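Local structure of hypothetical protein DUF871 (Enterococcus faecalis, 2P0O) at residues N164-K168 and P214-A218; D115-S121 and R140-N146; P151-T157 and T194-R199. The protein is of unproven function but probably acts as a 6-phospho-N-acetylmuramidase, a TIM-barrel enzyme of the MupG family. The contacts are given in a common frame with arbitrary orientation. Numbering follows the deposited sequence.

Interaction 1: residues N164-K168 and P214-A218; sequences NRWLK and PYVDA. With NA (sodium ion), chain C.
A loop leading into a barrel strand packs on a helix. Residues 164-168 form one helical turn, with Lys168 N bonded to Asn164 O at 2.8 Å; residues 214-217 are irregular, and the CA atoms come nearest at Asn164 and Tyr215, 5.8 Å apart. Pro214 touches only marginally. Tyr215 contributes the most surface: with chi1 m its ring stands beside the helix, and Arg165 CG lies over one face, 3.4 Å from the Tyr215 ring centroid (CH-pi). Lys168 CG sits at the ring edge, 3.9 Å from Tyr215 CD1. Long basic residues suit this place: Arg165 covers the ring with its stem and leaves its charge exposed, while Lys168 passes the edge to reach Asp217. The CB atoms of Asn164 and Tyr215 meet at 3.8 Å, while Asn164 OD1 is used by His145. Val216 turns its side chain away, yet its CG2 is 4.0 Å from Asn164 ND2, and its O binds sodium at 2.5 Å with Met211 O and Asp213 O. Asp217 closes the contact with a salt bridge: Lys168, m at chi1 to chi3, brings NZ within 3.0 Å of both OD1 and OD2 of Asp217, and OD2 also accepts from Val174 N. Such helix-on-loop packing belongs to the N-terminal end of a TIM barrel, here with sodium held by backbone oxygens at the end of helix 203-212 and in the loop after it.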
loop_
_atom_site.group_PDB
_atom_site.type_symbol
_atom_site.label_atom_id
_atom_site.label_comp_id
_atom_site.label_asym_id
_atom_site.label_seq_id
_atom_site.Cartn_x
_atom_site.Cartn_y
_atom_site.Cartn_z
ATOM N N ASN A 164 -17.549 -0.216 -0.177
ATOM C CA ASN A 164 -16.893 -1.187 0.672
ATOM C C ASN A 164 -17.759 -1.629 1.862
ATOM O O ASN A 164 -17.795 -2.819 2.203
ATOM C CB ASN A 164 -15.518 -0.674 1.132
ATOM C CG ASN A 164 -14.548 -0.468 -0.029
ATOM O OD1 ASN A 164 -14.751 -0.979 -1.143
ATOM N ND2 ASN A 164 -13.493 0.295 0.225
ATOM N N ARG A 165 -18.447 -0.674 2.483
ATOM C CA ARG A 165 -19.333 -0.976 3.608
ATOM C C ARG A 165 -20.417 -1.950 3.190
ATOM O O ARG A 165 -20.671 -2.936 3.868
ATOM C CB ARG A 165 -19.956 0.303 4.151
ATOM C CG ARG A 165 -19.495 0.652 5.556
ATOM C CD ARG A 165 -20.192 1.905 6.176
ATOM N NE ARG A 165 -21.574 2.101 5.732
ATOM C CZ ARG A 165 -22.652 1.611 6.348
ATOM N NH1 ARG A 165 -22.533 0.872 7.449
ATOM N NH2 ARG A 165 -23.857 1.862 5.851
ATOM N N TRP A 166 -21.037 -1.650 2.052
ATOM C CA TRP A 166 -22.019 -2.513 1.401
ATOM C C TRP A 166 -21.424 -3.890 1.137
ATOM O O TRP A 166 -21.976 -4.899 1.585
ATOM C CB TRP A 166 -22.470 -1.859 0.095
ATOM C CG TRP A 166 -23.456 -2.644 -0.725
ATOM C CD1 TRP A 166 -24.779 -2.883 -0.424
ATOM C CD2 TRP A 166 -23.225 -3.246 -2.011
ATOM N NE1 TRP A 166 -25.374 -3.609 -1.438
ATOM C CE2 TRP A 166 -24.445 -3.842 -2.422
ATOM C CE3 TRP A 166 -22.111 -3.344 -2.853
ATOM C CZ2 TRP A 166 -24.570 -4.531 -3.634
ATOM C CZ3 TRP A 166 -22.238 -4.018 -4.055
ATOM C CH2 TRP A 166 -23.453 -4.609 -4.433
ATOM N N LEU A 167 -20.291 -3.924 0.434
ATOM C CA LEU A 167 -19.605 -5.188 0.142
ATOM C C LEU A 167 -19.389 -6.010 1.402
ATOM O O LEU A 167 -19.726 -7.189 1.432
ATOM C CB LEU A 167 -18.282 -4.971 -0.624
ATOM C CG LEU A 167 -18.381 -4.392 -2.041
ATOM C CD1 LEU A 167 -17.046 -3.839 -2.555
ATOM C CD2 LEU A 167 -18.975 -5.371 -3.046
ATOM N N LYS A 168 -18.852 -5.388 2.448
ATOM C CA LYS A 168 -18.567 -6.105 3.691
ATOM C C LYS A 168 -19.853 -6.557 4.392
ATOM O O LYS A 168 -19.884 -7.611 5.039
ATOM C CB LYS A 168 -17.723 -5.250 4.648
ATOM C CG LYS A 168 -16.339 -4.817 4.112
ATOM C CD LYS A 168 -15.329 -5.949 4.088
ATOM C CE LYS A 168 -14.827 -6.275 5.485
ATOM N NZ LYS A 168 -14.300 -7.661 5.558
ATOM N N PRO A 214 -11.332 0.180 8.217
ATOM C CA PRO A 214 -11.982 -1.038 8.709
ATOM C C PRO A 214 -12.728 -1.828 7.623
ATOM O O PRO A 214 -13.108 -2.981 7.850
ATOM C CB PRO A 214 -12.952 -0.521 9.777
ATOM C CG PRO A 214 -13.167 0.911 9.441
ATOM C CD PRO A 214 -11.903 1.402 8.817
ATOM N N TYR A 215 -12.909 -1.229 6.451
ATOM C CA TYR A 215 -13.623 -1.901 5.364
ATOM C C TYR A 215 -12.764 -2.371 4.188
ATOM O O TYR A 215 -13.304 -2.784 3.163
ATOM C CB TYR A 215 -14.758 -1.009 4.857
ATOM C CG TYR A 215 -15.727 -0.683 5.958
ATOM C CD1 TYR A 215 -16.631 -1.647 6.418
ATOM C CD2 TYR A 215 -15.719 0.571 6.567
ATOM C CE1 TYR A 215 -17.523 -1.359 7.460
ATOM C CE2 TYR A 215 -16.609 0.871 7.606
ATOM C CZ TYR A 215 -17.502 -0.096 8.044
ATOM O OH TYR A 215 -18.381 0.207 9.059
ATOM N N VAL A 216 -11.444 -2.287 4.329
ATOM C CA VAL A 216 -10.519 -2.789 3.311
ATOM C C VAL A 216 -9.797 -3.989 3.915
ATOM O O VAL A 216 -9.306 -3.925 5.061
ATOM C CB VAL A 216 -9.487 -1.716 2.895
ATOM C CG1 VAL A 216 -8.471 -2.285 1.874
ATOM C CG2 VAL A 216 -10.205 -0.465 2.350
ATOM N N ASP A 217 -9.700 -5.073 3.169
ATOM C CA ASP A 217 -9.041 -6.249 3.720
ATOM C C ASP A 217 -7.633 -6.414 3.174
ATOM O O ASP A 217 -6.764 -6.980 3.852
ATOM C CB ASP A 217 -9.891 -7.499 3.495
ATOM C CG ASP A 217 -11.257 -7.376 4.140
ATOM O OD1 ASP A 217 -11.331 -7.385 5.388
ATOM O OD2 ASP A 217 -12.259 -7.248 3.410
ATOM N N ALA A 218 -7.386 -5.875 1.981
ATOM C CA ALA A 218 -6.096 -6.070 1.322
ATOM C C ALA A 218 -5.711 -4.925 0.413
ATOM O O ALA A 218 -6.581 -4.278 -0.191
ATOM C CB ALA A 218 -6.084 -7.386 0.561
HETATM NA NA NA C . -8.462 -2.710 7.062
#

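Interaction 2: residues D115-S121 and R140-N146; sequences DIGLNAS and RLEAWHN
Two neighbouring parallel strands, 115-119 and 141-144, run with their axes 4.4 Å apart and 32° from parallel, Ile116 pairing with Leu141, Gly117 with Glu142, Leu118 with Ala143 and Asn119 with Trp144. Five backbone hydrogen bonds zigzag between them: Ile116 N to Arg140 O (2.9 Å), Glu142 N to Ile116 O (2.8 Å), Leu118 N to Glu142 O (2.7 Å), Trp144 N to Leu118 O (2.8 Å) and Ala120 N to Trp144 O (2.9 Å). Leu118 O accepts a second hydrogen bond from Arg97 NE. At the N-terminal end, Arg140 NE forms a salt bridge with Asp115 OD1 (3.1 Å). Asp115 OD2 lies 3.6 Å from Glu142 OE2, a repulsion eased by Lys65, salt-bridged to Asp115. Trp144 NE1 donates to Glu142 OE1 (3.3 Å). At the C-terminal end, Asn119 OD1 accepts from Ser121 N (3.1 Å) in an Asx turn, and a water bonds Ser121 OG (2.7 Å), His145 ND1 (3.3 Å) and Asn146 N (3.0 Å). His145 NE2 is taken by Asn164 and Asn146 OD1 by Arg97. Small Ala120 lays CB over the His145 ring, 3.6 Å from its centroid. Gly117 CA lies 4.1 Å from Trp144 CD1; Trp144 packs on Phe175, Tyr220 and Phe35. Ile116, Leu118, Leu141 and Ala143 form the apolar face turned to the helices, 104-111 covering the first two. With helix 125-133 the strands make a beta-alpha-beta unit of the eight-stranded barrel, flanked by strands 95-98 and 173-178.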
loop_
_atom_site.group_PDB
_atom_site.type_symbol
_atom_site.label_atom_id
_atom_site.label_comp_id
_atom_site.label_asym_id
_atom_site.label_seq_id
_atom_site.Cartn_x
_atom_site.Cartn_y
_atom_site.Cartn_z
ATOM N N ASP A 115 -10.253 -19.381 -4.614
ATOM C CA ASP A 115 -10.791 -18.049 -4.375
ATOM C C ASP A 115 -11.337 -17.516 -5.674
ATOM O O ASP A 115 -10.821 -17.842 -6.756
ATOM C CB ASP A 115 -9.735 -17.094 -3.823
ATOM C CG ASP A 115 -9.171 -17.554 -2.478
ATOM O OD1 ASP A 115 -9.926 -18.145 -1.667
ATOM O OD2 ASP A 115 -7.963 -17.331 -2.243
ATOM N N ILE A 116 -12.406 -16.729 -5.552
ATOM C CA ILE A 116 -13.093 -16.141 -6.701
ATOM C C ILE A 116 -13.045 -14.612 -6.623
ATOM O O ILE A 116 -13.470 -14.012 -5.634
ATOM C CB ILE A 116 -14.536 -16.697 -6.814
ATOM C CG1 ILE A 116 -14.506 -18.182 -7.233
ATOM C CG2 ILE A 116 -15.399 -15.873 -7.785
ATOM C CD1 ILE A 116 -13.791 -18.464 -8.577
ATOM N N GLY A 117 -12.467 -14.000 -7.651
ATOM C CA GLY A 117 -12.375 -12.555 -7.747
ATOM C C GLY A 117 -13.646 -12.015 -8.372
ATOM O O GLY A 117 -14.078 -12.479 -9.427
ATOM N N LEU A 118 -14.263 -11.058 -7.687
ATOM C CA LEU A 118 -15.380 -10.291 -8.237
ATOM C C LEU A 118 -14.909 -8.864 -8.555
ATOM O O LEU A 118 -13.840 -8.423 -8.107
ATOM C CB LEU A 118 -16.543 -10.242 -7.257
ATOM C CG LEU A 118 -16.963 -11.568 -6.624
ATOM C CD1 LEU A 118 -17.973 -11.288 -5.526
ATOM C CD2 LEU A 118 -17.554 -12.488 -7.696
ATOM N N ASN A 119 -15.712 -8.169 -9.340
ATOM C CA ASN A 119 -15.433 -6.803 -9.683
ATOM C C ASN A 119 -16.224 -5.923 -8.701
ATOM O O ASN A 119 -17.440 -5.884 -8.742
ATOM C CB ASN A 119 -15.801 -6.565 -11.150
ATOM C CG ASN A 119 -15.510 -5.132 -11.606
ATOM O OD1 ASN A 119 -15.448 -4.202 -10.796
ATOM N ND2 ASN A 119 -15.312 -4.960 -12.903
ATOM N N ALA A 120 -15.522 -5.258 -7.791
ATOM C CA ALA A 120 -16.155 -4.458 -6.729
ATOM C C ALA A 120 -17.182 -3.445 -7.243
ATOM O O ALA A 120 -18.235 -3.267 -6.626
ATOM C CB ALA A 120 -15.099 -3.781 -5.865
ATOM N N SER A 121 -16.913 -2.850 -8.407
ATOM C CA SER A 121 -17.750 -1.806 -8.993
ATOM C C SER A 121 -18.993 -2.291 -9.732
ATOM O O SER A 121 -19.949 -1.532 -9.865
ATOM C CB SER A 121 -16.929 -0.975 -9.976
ATOM O OG SER A 121 -15.713 -0.591 -9.361
ATOM N N ARG A 140 -14.577 -17.284 0.508
ATOM C CA ARG A 140 -13.611 -17.315 -0.591
ATOM C C ARG A 140 -13.870 -16.350 -1.753
ATOM O O ARG A 140 -13.284 -16.475 -2.828
ATOM C CB ARG A 140 -13.432 -18.744 -1.050
ATOM C CG ARG A 140 -12.786 -19.508 0.069
ATOM C CD ARG A 140 -12.418 -20.811 -0.365
ATOM N NE ARG A 140 -11.090 -20.878 -0.946
ATOM C CZ ARG A 140 -10.542 -22.050 -1.213
ATOM N NH1 ARG A 140 -11.233 -23.142 -0.931
ATOM N NH2 ARG A 140 -9.340 -22.143 -1.746
ATOM N N LEU A 141 -14.745 -15.380 -1.508
ATOM C CA LEU A 141 -15.128 -14.420 -2.512
ATOM C C LEU A 141 -14.407 -13.119 -2.235
ATOM O O LEU A 141 -14.483 -12.597 -1.118
ATOM C CB LEU A 141 -16.640 -14.205 -2.499
ATOM C CG LEU A 141 -17.506 -15.393 -2.954
ATOM C CD1 LEU A 141 -19.006 -15.073 -2.848
ATOM C CD2 LEU A 141 -17.118 -15.902 -4.354
ATOM N N GLU A 142 -13.684 -12.611 -3.236
ATOM C CA GLU A 142 -12.880 -11.402 -3.063
ATOM C C GLU A 142 -13.375 -10.351 -4.032
ATOM O O GLU A 142 -13.320 -10.554 -5.250
ATOM C CB GLU A 142 -11.398 -11.699 -3.311
ATOM C CG GLU A 142 -10.884 -12.810 -2.409
ATOM C CD GLU A 142 -9.410 -13.151 -2.564
ATOM O OE1 GLU A 142 -8.719 -12.634 -3.478
ATOM O OE2 GLU A 142 -8.926 -13.942 -1.726
ATOM N N ALA A 143 -13.890 -9.244 -3.510
ATOM C CA ALA A 143 -14.351 -8.184 -4.389
ATOM C C ALA A 143 -13.161 -7.274 -4.619
ATOM O O ALA A 143 -12.686 -6.639 -3.670
ATOM C CB ALA A 143 -15.520 -7.433 -3.760
ATOM N N TRP A 144 -12.653 -7.269 -5.853
ATOM C CA TRP A 144 -11.489 -6.444 -6.240
ATOM C C TRP A 144 -11.903 -5.174 -6.952
ATOM O O TRP A 144 -12.660 -5.201 -7.944
ATOM C CB TRP A 144 -10.544 -7.190 -7.186
ATOM C CG TRP A 144 -9.766 -8.258 -6.564
ATOM C CD1 TRP A 144 -10.242 -9.458 -6.110
ATOM C CD2 TRP A 144 -8.354 -8.268 -6.326
ATOM N NE1 TRP A 144 -9.221 -10.204 -5.596
ATOM C CE2 TRP A 144 -8.049 -9.505 -5.706
ATOM C CE3 TRP A 144 -7.323 -7.340 -6.539
ATOM C CZ2 TRP A 144 -6.746 -9.862 -5.332
ATOM C CZ3 TRP A 144 -6.019 -7.683 -6.155
ATOM C CH2 TRP A 144 -5.746 -8.932 -5.556
ATOM N N HIS A 145 -11.403 -4.053 -6.455
ATOM C CA HIS A 145 -11.545 -2.802 -7.177
ATOM C C HIS A 145 -10.634 -2.814 -8.375
ATOM O O HIS A 145 -9.711 -3.619 -8.471
ATOM C CB HIS A 145 -11.168 -1.648 -6.275
ATOM C CG HIS A 145 -12.223 -1.325 -5.274
ATOM N ND1 HIS A 145 -13.318 -0.544 -5.583
ATOM C CD2 HIS A 145 -12.349 -1.666 -3.973
ATOM C CE1 HIS A 145 -14.083 -0.433 -4.511
ATOM N NE2 HIS A 145 -13.515 -1.104 -3.522
ATOM N N ASN A 146 -10.917 -1.931 -9.301
ATOM C CA ASN A 146 -10.100 -1.746 -10.452
ATOM C C ASN A 146 -8.991 -0.766 -10.174
ATOM O O ASN A 146 -8.969 -0.143 -9.100
ATOM C CB ASN A 146 -10.975 -1.202 -11.563
ATOM C CG ASN A 146 -12.021 -2.204 -12.017
ATOM O OD1 ASN A 146 -11.790 -3.408 -12.003
ATOM N ND2 ASN A 146 -13.165 -1.695 -12.484
HETATM O O HOH W 1 -13.161 -0.014 -8.826
#

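Interaction 3: residues P151-T157 and T194-R199; sequences PETGIGT and TLEKHR
Glu196 and Ile155 bury the most surface where these two loops meet. Glu196 points from the start of the short 3-10 turn 196-198 into the curve of residues 151-154. Its carboxylate, set by chi1 t and chi2 p, accepts two backbone hydrogen bonds: Glu152 N gives to Glu196 OE2 at 2.8 Å, and Gly154 N to Glu196 OE1 at 2.8 Å. Glu152 adopts a left-handed backbone conformation (phi 84°, psi 7°) in this tight curve, and Gly154 has to be small, because a CB there would run into Glu196 OE1. Arg199 holds the carboxylate from its own side, NE to Glu196 OE2 and NH2 to Glu196 OE1, both at 2.8 Å; one guanidinium face packs against Pro151 CA, 3.6 Å from Arg199 NE.

Ile155 pairs with Leu195 in a single beta bridge, their CA atoms 4.9 Å apart: Ile155 N donates to Thr194 O and Glu196 N to Ile155 O, both at 3.1 Å. A water donates to Ile155 O (2.9 Å) and accepts from Lys197 N (2.9 Å). Ile155 CG1 meets Leu195 CD2 at 3.9 Å, and Ile155 CD1 lies 3.6 Å from Thr194 CG2; both Ile155 and Leu195 also rest on Phe160, a fitting place for branched apolar residues. Gly156 occupies the N-cap position of helix 157-169, and Lys197, extended beyond chi1, reaches from NZ to Thr157 OG1 (3.1 Å). A carboxylate shared between backbone amides and arginine, joined to a bridged backbone, implies that these two loops following the strands at the barrel's C-terminal end are held in a defined mutual position.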
loop_
_atom_site.group_PDB
_atom_site.type_symbol
_atom_site.label_atom_id
_atom_site.label_comp_id
_atom_site.label_asym_id
_atom_site.label_seq_id
_atom_site.Cartn_x
_atom_site.Cartn_y
_atom_site.Cartn_z
ATOM N N PRO A 151 -5.002 9.462 -15.736
ATOM C CA PRO A 151 -5.161 10.478 -14.683
ATOM C C PRO A 151 -6.589 11.018 -14.657
ATOM O O PRO A 151 -7.204 11.198 -15.736
ATOM C CB PRO A 151 -4.187 11.587 -15.152
ATOM C CG PRO A 151 -3.035 10.752 -15.684
ATOM C CD PRO A 151 -3.806 9.740 -16.551
ATOM N N GLU A 152 -7.114 11.266 -13.453
ATOM C CA GLU A 152 -8.417 11.934 -13.269
ATOM C C GLU A 152 -9.597 10.991 -13.355
ATOM O O GLU A 152 -10.731 11.437 -13.264
ATOM C CB GLU A 152 -8.597 13.117 -14.220
ATOM C CG GLU A 152 -7.518 14.187 -14.065
ATOM C CD GLU A 152 -7.380 15.075 -15.267
ATOM O OE1 GLU A 152 -7.930 14.753 -16.351
ATOM O OE2 GLU A 152 -6.721 16.136 -15.127
ATOM N N THR A 153 -9.349 9.681 -13.438
ATOM C CA THR A 153 -10.443 8.731 -13.611
ATOM C C THR A 153 -10.615 7.757 -12.400
ATOM O O THR A 153 -11.553 6.945 -12.371
ATOM C CB THR A 153 -10.283 7.924 -14.937
ATOM O OG1 THR A 153 -9.116 7.082 -14.835
ATOM C CG2 THR A 153 -10.166 8.847 -16.147
ATOM N N GLY A 154 -9.730 7.857 -11.405
ATOM C CA GLY A 154 -9.845 7.053 -10.186
ATOM C C GLY A 154 -11.074 7.458 -9.371
ATOM O O GLY A 154 -11.628 8.576 -9.525
ATOM N N ILE A 155 -11.486 6.534 -8.502
ATOM C CA ILE A 155 -12.698 6.695 -7.738
ATOM C C ILE A 155 -12.440 7.603 -6.550
ATOM O O ILE A 155 -11.288 7.842 -6.181
ATOM C CB ILE A 155 -13.248 5.326 -7.279
ATOM C CG1 ILE A 155 -12.387 4.725 -6.175
ATOM C CG2 ILE A 155 -13.313 4.346 -8.478
ATOM C CD1 ILE A 155 -12.858 3.273 -5.765
ATOM N N GLY A 156 -13.529 8.128 -5.989
ATOM C CA GLY A 156 -13.481 9.030 -4.841
ATOM C C GLY A 156 -13.668 8.291 -3.539
ATOM O O GLY A 156 -14.183 7.162 -3.516
ATOM N N THR A 157 -13.246 8.924 -2.442
ATOM C CA THR A 157 -13.232 8.256 -1.124
ATOM C C THR A 157 -14.632 7.839 -0.660
ATOM O O THR A 157 -14.825 6.742 -0.110
ATOM C CB THR A 157 -12.536 9.159 -0.079
ATOM O OG1 THR A 157 -11.145 9.245 -0.410
ATOM C CG2 THR A 157 -12.688 8.591 1.356
ATOM N N THR A 194 -6.225 2.845 -7.433
ATOM C CA THR A 194 -7.676 2.787 -7.352
ATOM C C THR A 194 -8.270 4.175 -7.049
ATOM O O THR A 194 -9.191 4.590 -7.722
ATOM C CB THR A 194 -8.111 1.769 -6.270
ATOM O OG1 THR A 194 -7.732 0.459 -6.683
ATOM C CG2 THR A 194 -9.601 1.798 -6.029
ATOM N N LEU A 195 -7.781 4.848 -6.011
ATOM C CA LEU A 195 -8.347 6.113 -5.581
ATOM C C LEU A 195 -7.558 7.213 -6.234
ATOM O O LEU A 195 -6.325 7.197 -6.203
ATOM C CB LEU A 195 -8.275 6.275 -4.063
ATOM C CG LEU A 195 -9.276 5.400 -3.262
ATOM C CD1 LEU A 195 -8.660 4.947 -1.967
ATOM C CD2 LEU A 195 -10.567 6.107 -2.968
ATOM N N GLU A 196 -8.260 8.157 -6.838
ATOM C CA GLU A 196 -7.567 9.251 -7.537
ATOM C C GLU A 196 -6.680 10.072 -6.593
ATOM O O GLU A 196 -5.693 10.622 -7.037
ATOM C CB GLU A 196 -8.551 10.174 -8.247
ATOM C CG GLU A 196 -7.902 11.101 -9.350
ATOM C CD GLU A 196 -7.047 10.332 -10.361
ATOM O OE1 GLU A 196 -7.318 9.121 -10.636
ATOM O OE2 GLU A 196 -6.076 10.925 -10.865
ATOM N N LYS A 197 -7.066 10.212 -5.317
ATOM C CA LYS A 197 -6.235 10.983 -4.383
ATOM C C LYS A 197 -4.843 10.355 -4.187
ATOM O O LYS A 197 -3.945 10.983 -3.648
ATOM C CB LYS A 197 -6.949 11.150 -3.032
ATOM C CG LYS A 197 -7.083 9.815 -2.279
ATOM C CD LYS A 197 -7.636 10.043 -0.840
ATOM C CE LYS A 197 -7.885 8.677 -0.195
ATOM N NZ LYS A 197 -8.470 8.787 1.149
ATOM N N HIS A 198 -4.653 9.115 -4.621
ATOM C CA HIS A 198 -3.351 8.495 -4.512
ATOM C C HIS A 198 -2.449 8.716 -5.712
ATOM O O HIS A 198 -1.315 8.260 -5.717
ATOM C CB HIS A 198 -3.499 7.016 -4.214
ATOM C CG HIS A 198 -3.996 6.752 -2.822
ATOM N ND1 HIS A 198 -4.623 5.582 -2.462
ATOM C CD2 HIS A 198 -3.960 7.518 -1.706
ATOM C CE1 HIS A 198 -4.946 5.632 -1.180
ATOM N NE2 HIS A 198 -4.566 6.803 -0.703
ATOM N N ARG A 199 -2.962 9.430 -6.715
ATOM C CA ARG A 199 -2.244 9.647 -7.957
ATOM C C ARG A 199 -0.952 10.398 -7.664
ATOM O O ARG A 199 -0.975 11.503 -7.123
ATOM C CB ARG A 199 -3.125 10.434 -8.958
ATOM C CG ARG A 199 -2.413 10.857 -10.279
ATOM C CD ARG A 199 -2.518 9.799 -11.360
ATOM N NE ARG A 199 -3.872 9.267 -11.528
ATOM C CZ ARG A 199 -4.156 8.089 -12.081
ATOM N NH1 ARG A 199 -3.186 7.298 -12.543
ATOM N NH2 ARG A 199 -5.430 7.730 -12.207
HETATM O O HOH W 2 -9.756 9.606 -4.399
#

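Interaction 2 is the buried core contact, built from neighbouring barrel strands; interaction 1 is partly buried at the N-terminal end of the barrel, and interaction 3 is a surface contact between loops at the C-terminal end. Regular backbone pairing dominates interaction 2, whereas interaction 1 relies on side-chain packing and one salt bridge, and interaction 3 on a carboxylate binding main-chain amides. Interactions 1 and 3 use the two ends of helix 157-169, and their centres lie about 17 Å apart without touching. Residues 140-146 connect to both: His145 NE2 meets Asn164 OD1 at 2.7 Å, probably a hydrogen bond, and Asn146 O lies 2.8 Å from Thr194 OG1, likewise probable.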